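Local coordinates for protein putative alpha-N-acetylgalactosaminidase (PDB 3CC1) that probably cleaves terminal alpha-linked N-acetylgalactosamine from glycoconjugates by hydrolysis, at residues A[274-280]-A[315-320]; A[219-224]-A[256-260]; A[118-124]-A[136-142]. Numbering follows the deposited sequence.

Contacts 1 and 2 both belong to the alpha-galactosidase-like TIM barrel, their centres 19 Å apart and their nearest atoms about 6 Å apart, neighbours without touching. Contact 2 sets helix 247-262 against the loop that follows strand 214-216, and contact 1 joins 274-280 to the barrel strand 315-317. Contact 3 lies toward the periphery, its centre 28 Å from the chain centre, 35 Å from that of contact 1 and 32 Å from that of contact 2. No residue of the three lines the 3,6,9,12,15,18-hexaoxaicosane-1,20-diol pocket, but in contact 1 the side chain of His279 lies about 3 Å from a triethylene glycol and that of Met274 about 5 Å from an imidazole, both probably crystallisation additives.

Contact 1. Residues A[274-280]-A[315-320]; sequences MLPLGHI and LMFGGE
Segment 315-320 starts as a strand (315-317), and Leu275 bridges it in parallel fashion at Phe317 (CA-CA 4.8 Å): Leu275 N donates to Met316 O (2.8 Å) and Gly318 N to Leu275 O (2.9 Å). Pro276 centres an inverse gamma turn, and Gly278 has positive phi (63/-141). The segments meet again where Glu320 N donates to His279 O (2.9 Å) and a water links His279 N to Glu320 O. Strand 315-317 pairs with the first strand, 14-17, to close a TIM barrel, and 274-280 bridges it through the bonds of Leu275. Gly319 fits tightly, its CA 3.3 Å from both Leu277 O and His279 O; a CB there would clash with Leu277 O. Leu275 (m, t) sets CD1 4.3 Å from Leu315 CB. Phe317 is t with chi2 -91°, placing CE2 3.6 Å from CB of Leu277 (m, t), although the Phe317 CA-CB bond points away. Ile280 (p, t) sets CG2 3.7 Å from Gly319 CA. Met274 CG lies 3.9 Å from Met316 CB; both selenomethionines, m at chi1, then diverge. His279 (t) hydrogen-bonds Asp291 and Asp323; Glu320 (t, p) hydrogen-bonds Tyr22 and Asn34 through OE1 and makes a salt bridge from OE2 to Arg322.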
loop_
_atom_site.group_PDB
_atom_site.type_symbol
_atom_site.label_atom_id
_atom_site.label_comp_id
_atom_site.label_asym_id
_atom_site.label_seq_id
_atom_site.Cartn_x
_atom_site.Cartn_y
_atom_site.Cartn_z
HETATM N N MSE A 274 -4.658 -19.258 -15.867
HETATM C CA MSE A 274 -5.084 -20.628 -16.090
HETATM C C MSE A 274 -5.401 -21.273 -14.735
HETATM O O MSE A 274 -4.899 -20.831 -13.692
HETATM C CB MSE A 274 -4.034 -21.360 -16.908
HETATM C CG MSE A 274 -3.973 -20.844 -18.420
HETATM SE SE MSE A 274 -2.389 -21.507 -19.165
HETATM C CE MSE A 274 -0.945 -21.130 -17.920
ATOM N N LEU A 275 -6.306 -22.246 -14.744
ATOM C CA LEU A 275 -6.745 -22.930 -13.501
ATOM C C LEU A 275 -5.793 -24.058 -13.075
ATOM O O LEU A 275 -5.765 -25.107 -13.719
ATOM C CB LEU A 275 -8.168 -23.488 -13.656
ATOM C CG LEU A 275 -9.162 -22.551 -14.367
ATOM C CD1 LEU A 275 -10.504 -23.300 -14.692
ATOM C CD2 LEU A 275 -9.362 -21.257 -13.518
ATOM N N PRO A 276 -4.981 -23.832 -11.995
ATOM C CA PRO A 276 -4.084 -24.882 -11.559
ATOM C C PRO A 276 -4.821 -25.837 -10.636
ATOM O O PRO A 276 -4.722 -25.770 -9.406
ATOM C CB PRO A 276 -2.980 -24.132 -10.833
ATOM C CG PRO A 276 -3.647 -22.910 -10.256
ATOM C CD PRO A 276 -4.876 -22.637 -11.129
ATOM N N LEU A 277 -5.538 -26.736 -11.283
ATOM C CA LEU A 277 -6.365 -27.714 -10.623
ATOM C C LEU A 277 -5.955 -29.119 -11.008
ATOM O O LEU A 277 -5.342 -29.347 -12.059
ATOM C CB LEU A 277 -7.830 -27.476 -11.016
ATOM C CG LEU A 277 -8.537 -26.193 -10.574
ATOM C CD1 LEU A 277 -9.923 -26.106 -11.192
ATOM C CD2 LEU A 277 -8.583 -26.069 -9.068
ATOM N N GLY A 278 -6.289 -30.069 -10.135
ATOM C CA GLY A 278 -5.997 -31.468 -10.390
ATOM C C GLY A 278 -4.515 -31.720 -10.487
ATOM O O GLY A 278 -3.746 -31.175 -9.741
ATOM N N HIS A 279 -4.146 -32.591 -11.421
ATOM C CA HIS A 279 -2.764 -33.060 -11.600
ATOM C C HIS A 279 -1.966 -32.133 -12.537
ATOM O O HIS A 279 -2.213 -32.038 -13.745
ATOM C CB HIS A 279 -2.780 -34.510 -12.098
ATOM C CG HIS A 279 -1.433 -35.191 -12.087
ATOM N ND1 HIS A 279 -1.198 -36.357 -12.785
ATOM C CD2 HIS A 279 -0.263 -34.872 -11.484
ATOM C CE1 HIS A 279 0.059 -36.738 -12.593
ATOM N NE2 HIS A 279 0.654 -35.849 -11.816
ATOM N N ILE A 280 -1.005 -31.454 -11.932
ATOM C CA ILE A 280 -0.219 -30.413 -12.575
ATOM C C ILE A 280 1.247 -30.642 -12.273
ATOM O O ILE A 280 1.582 -31.473 -11.438
ATOM C CB ILE A 280 -0.666 -28.970 -12.109
ATOM C CG1 ILE A 280 -0.566 -28.809 -10.593
ATOM C CG2 ILE A 280 -2.078 -28.656 -12.586
ATOM C CD1 ILE A 280 -1.081 -27.448 -10.042
ATOM N N LEU A 315 -11.856 -19.487 -18.749
ATOM C CA LEU A 315 -11.686 -20.648 -17.893
ATOM C C LEU A 315 -10.843 -21.655 -18.654
ATOM O O LEU A 315 -11.365 -22.403 -19.475
ATOM C CB LEU A 315 -13.061 -21.273 -17.533
ATOM C CG LEU A 315 -14.032 -20.368 -16.754
ATOM C CD1 LEU A 315 -15.382 -21.121 -16.371
ATOM C CD2 LEU A 315 -13.375 -19.729 -15.511
HETATM N N MSE A 316 -9.540 -21.666 -18.386
HETATM C CA MSE A 316 -8.621 -22.615 -19.011
HETATM C C MSE A 316 -8.047 -23.585 -17.988
HETATM O O MSE A 316 -7.141 -23.223 -17.243
HETATM C CB MSE A 316 -7.481 -21.880 -19.704
HETATM C CG MSE A 316 -7.936 -21.107 -20.907
HETATM SE SE MSE A 316 -8.350 -22.254 -22.469
HETATM C CE MSE A 316 -9.741 -21.238 -22.725
ATOM N N PHE A 317 -8.506 -24.808 -17.994
ATOM C CA PHE A 317 -8.054 -25.813 -17.081
ATOM C C PHE A 317 -6.642 -26.244 -17.392
ATOM O O PHE A 317 -6.359 -26.582 -18.488
ATOM C CB PHE A 317 -8.977 -27.012 -17.158
ATOM C CG PHE A 317 -8.736 -28.047 -16.125
ATOM C CD1 PHE A 317 -7.889 -29.070 -16.342
ATOM C CD2 PHE A 317 -9.407 -28.026 -14.939
ATOM C CE1 PHE A 317 -7.698 -30.019 -15.411
ATOM C CE2 PHE A 317 -9.228 -28.986 -14.010
ATOM C CZ PHE A 317 -8.365 -29.976 -14.236
ATOM N N GLY A 318 -5.789 -26.273 -16.392
ATOM C CA GLY A 318 -4.370 -26.505 -16.609
ATOM C C GLY A 318 -3.825 -27.842 -16.157
ATOM O O GLY A 318 -2.640 -28.162 -16.368
ATOM N N GLY A 319 -4.695 -28.636 -15.557
ATOM C CA GLY A 319 -4.373 -30.000 -15.172
ATOM C C GLY A 319 -4.488 -31.010 -16.305
ATOM O O GLY A 319 -5.037 -30.738 -17.381
ATOM N N GLU A 320 -3.902 -32.169 -16.045
ATOM C CA GLU A 320 -4.056 -33.344 -16.873
ATOM C C GLU A 320 -5.430 -33.926 -16.560
ATOM O O GLU A 320 -5.598 -34.640 -15.577
ATOM C CB GLU A 320 -2.943 -34.367 -16.597
ATOM C CG GLU A 320 -3.154 -35.773 -17.233
ATOM C CD GLU A 320 -3.550 -35.739 -18.721
ATOM O OE1 GLU A 320 -2.698 -35.411 -19.582
ATOM O OE2 GLU A 320 -4.718 -36.083 -19.011
HETATM O O HOH W 1 -6.323 -33.515 -13.222
#

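Contact 2. Residues A[219-224]-A[256-260]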
loop_
_atom_site.group_PDB
_atom_site.type_symbol
_atom_site.label_atom_id
_atom_site.label_comp_id
_atom_site.label_asym_id
_atom_site.label_seq_id
_atom_site.Cartn_x
_atom_site.Cartn_y
_atom_site.Cartn_z
ATOM N N PRO A 219 -4.648 -8.708 -21.789
ATOM C CA PRO A 219 -5.402 -7.593 -21.215
ATOM C C PRO A 219 -5.185 -7.463 -19.721
ATOM O O PRO A 219 -5.596 -6.466 -19.110
ATOM C CB PRO A 219 -6.865 -7.967 -21.528
ATOM C CG PRO A 219 -6.869 -9.458 -21.543
ATOM C CD PRO A 219 -5.502 -9.867 -22.094
ATOM N N GLY A 220 -4.532 -8.451 -19.136
ATOM C CA GLY A 220 -4.441 -8.529 -17.668
ATOM C C GLY A 220 -5.766 -9.006 -17.059
ATOM O O GLY A 220 -6.726 -9.312 -17.784
ATOM N N PRO A 221 -5.838 -9.076 -15.725
ATOM C CA PRO A 221 -4.859 -8.679 -14.709
ATOM C C PRO A 221 -3.738 -9.696 -14.399
ATOM O O PRO A 221 -2.817 -9.367 -13.643
ATOM C CB PRO A 221 -5.729 -8.468 -13.472
ATOM C CG PRO A 221 -6.820 -9.451 -13.625
ATOM C CD PRO A 221 -7.099 -9.539 -15.118
ATOM N N ALA A 222 -3.817 -10.916 -14.949
ATOM C CA ALA A 222 -2.720 -11.853 -14.907
ATOM C C ALA A 222 -1.978 -11.743 -16.223
ATOM O O ALA A 222 -2.587 -11.535 -17.259
ATOM C CB ALA A 222 -3.202 -13.332 -14.692
ATOM N N PRO A 223 -0.646 -11.864 -16.197
ATOM C CA PRO A 223 0.242 -12.053 -15.052
ATOM C C PRO A 223 0.438 -10.788 -14.259
ATOM O O PRO A 223 0.252 -9.661 -14.767
ATOM C CB PRO A 223 1.555 -12.521 -15.707
ATOM C CG PRO A 223 1.526 -11.789 -17.042
ATOM C CD PRO A 223 0.088 -11.925 -17.471
ATOM N N ILE A 224 0.719 -10.976 -12.989
ATOM C CA ILE A 224 0.950 -9.853 -12.071
ATOM C C ILE A 224 2.366 -9.335 -12.305
ATOM O O ILE A 224 3.326 -10.093 -12.288
ATOM C CB ILE A 224 0.732 -10.233 -10.553
ATOM C CG1 ILE A 224 -0.644 -10.905 -10.332
ATOM C CG2 ILE A 224 0.889 -8.982 -9.661
ATOM C CD1 ILE A 224 -0.935 -11.362 -8.899
ATOM N N ARG A 256 -5.810 -7.111 -7.769
ATOM C CA ARG A 256 -5.483 -6.841 -9.173
ATOM C C ARG A 256 -6.760 -6.758 -10.006
ATOM O O ARG A 256 -6.897 -5.888 -10.859
ATOM C CB ARG A 256 -4.504 -7.871 -9.747
ATOM C CG ARG A 256 -3.102 -7.952 -9.102
ATOM C CD ARG A 256 -2.526 -6.557 -8.779
ATOM N NE ARG A 256 -2.435 -5.719 -9.972
ATOM C CZ ARG A 256 -2.330 -4.383 -9.994
ATOM N NH1 ARG A 256 -2.306 -3.673 -8.862
ATOM N NH2 ARG A 256 -2.239 -3.754 -11.173
ATOM N N CYS A 257 -7.724 -7.617 -9.699
ATOM C CA CYS A 257 -9.054 -7.526 -10.303
ATOM C C CYS A 257 -9.803 -6.234 -10.011
ATOM O O CYS A 257 -10.405 -5.617 -10.920
ATOM C CB CYS A 257 -9.937 -8.684 -9.898
ATOM S SG CYS A 257 -9.498 -10.191 -10.731
ATOM N N GLU A 258 -9.785 -5.814 -8.752
ATOM C CA GLU A 258 -10.415 -4.549 -8.392
ATOM C C GLU A 258 -9.797 -3.424 -9.179
ATOM O O GLU A 258 -10.521 -2.622 -9.737
ATOM C CB GLU A 258 -10.277 -4.200 -6.914
ATOM C CG GLU A 258 -10.964 -5.172 -5.977
ATOM C CD GLU A 258 -10.329 -5.137 -4.541
ATOM O OE1 GLU A 258 -9.973 -4.004 -4.111
ATOM O OE2 GLU A 258 -10.225 -6.212 -3.892
ATOM N N VAL A 259 -8.468 -3.394 -9.263
ATOM C CA VAL A 259 -7.769 -2.341 -10.001
ATOM C C VAL A 259 -8.117 -2.384 -11.527
ATOM O O VAL A 259 -8.376 -1.378 -12.168
ATOM C CB VAL A 259 -6.216 -2.436 -9.761
ATOM C CG1 VAL A 259 -5.463 -1.529 -10.685
ATOM C CG2 VAL A 259 -5.891 -2.111 -8.285
ATOM N N TRP A 260 -8.147 -3.579 -12.082
ATOM C CA TRP A 260 -8.453 -3.789 -13.474
ATOM C C TRP A 260 -9.841 -3.232 -13.849
ATOM O O TRP A 260 -10.039 -2.624 -14.916
ATOM C CB TRP A 260 -8.395 -5.295 -13.748
ATOM C CG TRP A 260 -8.429 -5.645 -15.171
ATOM C CD1 TRP A 260 -7.349 -5.838 -16.011
ATOM C CD2 TRP A 260 -9.596 -5.833 -15.958
ATOM N NE1 TRP A 260 -7.805 -6.124 -17.280
ATOM C CE2 TRP A 260 -9.175 -6.132 -17.275
ATOM C CE3 TRP A 260 -10.962 -5.797 -15.681
ATOM C CZ2 TRP A 260 -10.082 -6.399 -18.313
ATOM C CZ3 TRP A 260 -11.871 -6.039 -16.716
ATOM C CH2 TRP A 260 -11.421 -6.322 -18.026
HETATM O O HOH W 2 -2.329 -7.065 -12.787
#
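Pro221 gives up more surface here than any other residue, 83 Å², followed by Trp260 and Arg256 one helical turn apart on helix 247-262. A cis peptide bond precedes Pro221, turning the loop so that its ring points at the helix. There CG lies 4.0 Å from Cys257 SG and CB 4.0 Å from Arg256 CB. Pro221 CD sits over the face of the indole of Trp260, 4.1 Å from the centroid of the five-membered ring and 20° off the normal, a CH-pi contact. The t rotamer of Trp260 also brings the edge of the ring to the loop, where NE1 donates to Pro219 O (2.9 Å). Arg256 folds its aliphatic part along the other end of the loop, CG 4.0 Å from Ile224 CG1, and a water joins its NE (3.1 Å) to Pro221 O (2.5 Å). In this alpha-galactosidase-like TIM barrel the loop follows strand 214-216; Gly220 and Ala222 are held by backbone bonds to Asp271, and Pro270 touches both Pro221 and Trp260. With one direct hydrogen bond and one water bridge, the contact is mostly apolar and CH-pi packing centred on Pro221, and the Trp260 NE1 to Pro219 O bond fixes the indole's orientation.

Contact 3. Residues A[118-124]-A[136-142]; sequences IPRQAVY and AREIAHT
Two arms of an excursion after TIM-barrel strand 109-115, ahead of helix 162-175 and barrel strand 180-184, pack together; each carries an outer strand (118-119, 140-141) of a small antiparallel sheet centred on 152-155. Pro119 is the N-cap of helix 120-125, and a weakly bonded helix of about 136-139 leads into the similarly weak strand of about 140-141. Backbones are closest at Val123 and Ala136 (CA-CA 4.9 Å); the CA atoms of Ile118 and Ala140 stand 7.0 Å apart. Ala136 CB is the bump: it fits a hollow formed by Ile118 CD1 (3.7 Å), Ala122 CB (4.0 Å) and O (3.3 Å), and Val123 CA (3.8 Å). Ile118 (t, t) extends CD1 to Ile139 CD1 (3.9 Å), and Val123 (t) drives CG2 against Ala140 CB (3.4 Å). The ring of Tyr124 meets that of Phe69 of the second subunit edge-to-face. Arg137, extended as m, t, t, reaches across the exposed side to carbonyls ending helix 120-125: NE donates to Val123 O (2.8 Å) and NH2 to Tyr124 O (2.7 Å).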
loop_
_atom_site.group_PDB
_atom_site.type_symbol
_atom_site.label_atom_id
_atom_site.label_comp_id
_atom_site.label_asym_id
_atom_site.label_seq_id
_atom_site.Cartn_x
_atom_site.Cartn_y
_atom_site.Cartn_z
ATOM N N ILE A 118 9.325 -12.286 -34.783
ATOM C CA ILE A 118 9.840 -13.124 -35.831
ATOM C C ILE A 118 11.065 -13.856 -35.260
ATOM O O ILE A 118 11.808 -13.294 -34.491
ATOM C CB ILE A 118 10.263 -12.251 -37.057
ATOM C CG1 ILE A 118 10.698 -13.125 -38.233
ATOM C CG2 ILE A 118 11.376 -11.242 -36.676
ATOM C CD1 ILE A 118 10.849 -12.359 -39.562
ATOM N N PRO A 119 11.266 -15.124 -35.616
ATOM C CA PRO A 119 12.310 -15.819 -34.890
ATOM C C PRO A 119 13.684 -15.237 -35.137
ATOM O O PRO A 119 13.993 -14.815 -36.222
ATOM C CB PRO A 119 12.228 -17.243 -35.468
ATOM C CG PRO A 119 10.797 -17.384 -35.886
ATOM C CD PRO A 119 10.460 -16.047 -36.459
ATOM N N ARG A 120 14.517 -15.248 -34.118
ATOM C CA ARG A 120 15.863 -14.776 -34.307
ATOM C C ARG A 120 16.573 -15.623 -35.371
ATOM O O ARG A 120 17.461 -15.171 -36.066
ATOM C CB ARG A 120 16.613 -14.875 -32.973
ATOM C CG ARG A 120 16.056 -13.961 -31.897
ATOM C CD ARG A 120 17.096 -13.834 -30.795
ATOM N NE ARG A 120 16.536 -13.151 -29.655
ATOM C CZ ARG A 120 17.233 -12.858 -28.564
ATOM N NH1 ARG A 120 18.519 -13.136 -28.513
ATOM N NH2 ARG A 120 16.648 -12.301 -27.533
ATOM N N GLN A 121 16.184 -16.885 -35.419
ATOM C CA GLN A 121 16.705 -17.864 -36.359
ATOM C C GLN A 121 16.401 -17.465 -37.822
ATOM O O GLN A 121 17.232 -17.675 -38.713
ATOM C CB GLN A 121 16.110 -19.215 -36.036
ATOM C CG GLN A 121 16.688 -20.349 -36.865
ATOM C CD GLN A 121 16.172 -21.712 -36.363
ATOM O OE1 GLN A 121 16.359 -22.060 -35.212
ATOM N NE2 GLN A 121 15.537 -22.466 -37.237
ATOM N N ALA A 122 15.225 -16.866 -38.040
ATOM C CA ALA A 122 14.864 -16.304 -39.336
ATOM C C ALA A 122 15.755 -15.115 -39.661
ATOM O O ALA A 122 16.167 -14.920 -40.792
ATOM C CB ALA A 122 13.374 -15.910 -39.366
ATOM N N VAL A 123 16.080 -14.328 -38.663
ATOM C CA VAL A 123 16.900 -13.131 -38.894
ATOM C C VAL A 123 18.307 -13.599 -39.270
ATOM O O VAL A 123 18.895 -13.137 -40.238
ATOM C CB VAL A 123 16.848 -12.158 -37.692
ATOM C CG1 VAL A 123 17.865 -11.052 -37.871
ATOM C CG2 VAL A 123 15.412 -11.584 -37.513
ATOM N N TYR A 124 18.820 -14.581 -38.519
ATOM C CA TYR A 124 20.129 -15.191 -38.812
ATOM C C TYR A 124 20.190 -15.697 -40.239
ATOM O O TYR A 124 21.134 -15.426 -40.956
ATOM C CB TYR A 124 20.389 -16.370 -37.872
ATOM C CG TYR A 124 21.554 -17.278 -38.251
ATOM C CD1 TYR A 124 22.865 -16.822 -38.250
ATOM C CD2 TYR A 124 21.336 -18.618 -38.552
ATOM C CE1 TYR A 124 23.916 -17.677 -38.574
ATOM C CE2 TYR A 124 22.363 -19.461 -38.881
ATOM C CZ TYR A 124 23.645 -18.995 -38.882
ATOM O OH TYR A 124 24.652 -19.878 -39.214
ATOM N N ALA A 136 13.799 -11.318 -43.542
ATOM C CA ALA A 136 13.676 -11.190 -42.108
ATOM C C ALA A 136 14.530 -10.060 -41.577
ATOM O O ALA A 136 14.104 -9.312 -40.702
ATOM C CB ALA A 136 14.029 -12.519 -41.383
ATOM N N ARG A 137 15.735 -9.928 -42.093
ATOM C CA ARG A 137 16.634 -8.888 -41.605
ATOM C C ARG A 137 16.118 -7.508 -41.914
ATOM O O ARG A 137 16.458 -6.547 -41.226
ATOM C CB ARG A 137 18.033 -9.038 -42.178
ATOM C CG ARG A 137 18.710 -10.285 -41.683
ATOM C CD ARG A 137 20.123 -10.421 -42.228
ATOM N NE ARG A 137 20.709 -11.641 -41.693
ATOM C CZ ARG A 137 21.976 -11.978 -41.841
ATOM N NH1 ARG A 137 22.792 -11.178 -42.512
ATOM N NH2 ARG A 137 22.432 -13.100 -41.307
ATOM N N GLU A 138 15.298 -7.404 -42.946
ATOM C CA GLU A 138 14.811 -6.102 -43.388
ATOM C C GLU A 138 13.576 -5.640 -42.637
ATOM O O GLU A 138 13.171 -4.496 -42.771
ATOM C CB GLU A 138 14.525 -6.126 -44.883
ATOM C CG GLU A 138 15.783 -6.335 -45.675
ATOM C CD GLU A 138 15.548 -6.477 -47.186
ATOM O OE1 GLU A 138 14.711 -7.279 -47.629
ATOM O OE2 GLU A 138 16.238 -5.771 -47.934
ATOM N N ILE A 139 12.988 -6.544 -41.861
ATOM C CA ILE A 139 11.770 -6.243 -41.131
ATOM C C ILE A 139 11.928 -6.390 -39.620
ATOM O O ILE A 139 11.079 -5.913 -38.897
ATOM C CB ILE A 139 10.524 -7.038 -41.643
ATOM C CG1 ILE A 139 10.624 -8.542 -41.325
ATOM C CG2 ILE A 139 10.306 -6.786 -43.139
ATOM C CD1 ILE A 139 9.200 -9.316 -41.301
ATOM N N ALA A 140 12.999 -7.025 -39.143
ATOM C CA ALA A 140 13.184 -7.266 -37.715
ATOM C C ALA A 140 13.645 -6.006 -37.010
ATOM O O ALA A 140 14.290 -5.117 -37.570
ATOM C CB ALA A 140 14.177 -8.432 -37.432
ATOM N N HIS A 141 13.245 -5.919 -35.769
ATOM C CA HIS A 141 13.660 -4.856 -34.893
ATOM C C HIS A 141 14.492 -5.528 -33.807
ATOM O O HIS A 141 13.957 -5.969 -32.817
ATOM C CB HIS A 141 12.411 -4.233 -34.302
ATOM C CG HIS A 141 12.636 -2.875 -33.737
ATOM N ND1 HIS A 141 11.694 -2.231 -32.961
ATOM C CD2 HIS A 141 13.709 -2.046 -33.814
ATOM C CE1 HIS A 141 12.182 -1.059 -32.580
ATOM N NE2 HIS A 141 13.403 -0.923 -33.081
ATOM N N THR A 142 15.800 -5.654 -34.038
ATOM C CA THR A 142 16.625 -6.516 -33.200
ATOM C C THR A 142 16.878 -5.946 -31.794
ATOM O O THR A 142 17.340 -6.648 -30.906
ATOM C CB THR A 142 17.948 -6.891 -33.899
ATOM O OG1 THR A 142 18.637 -5.700 -34.216
ATOM C CG2 THR A 142 17.683 -7.686 -35.171
#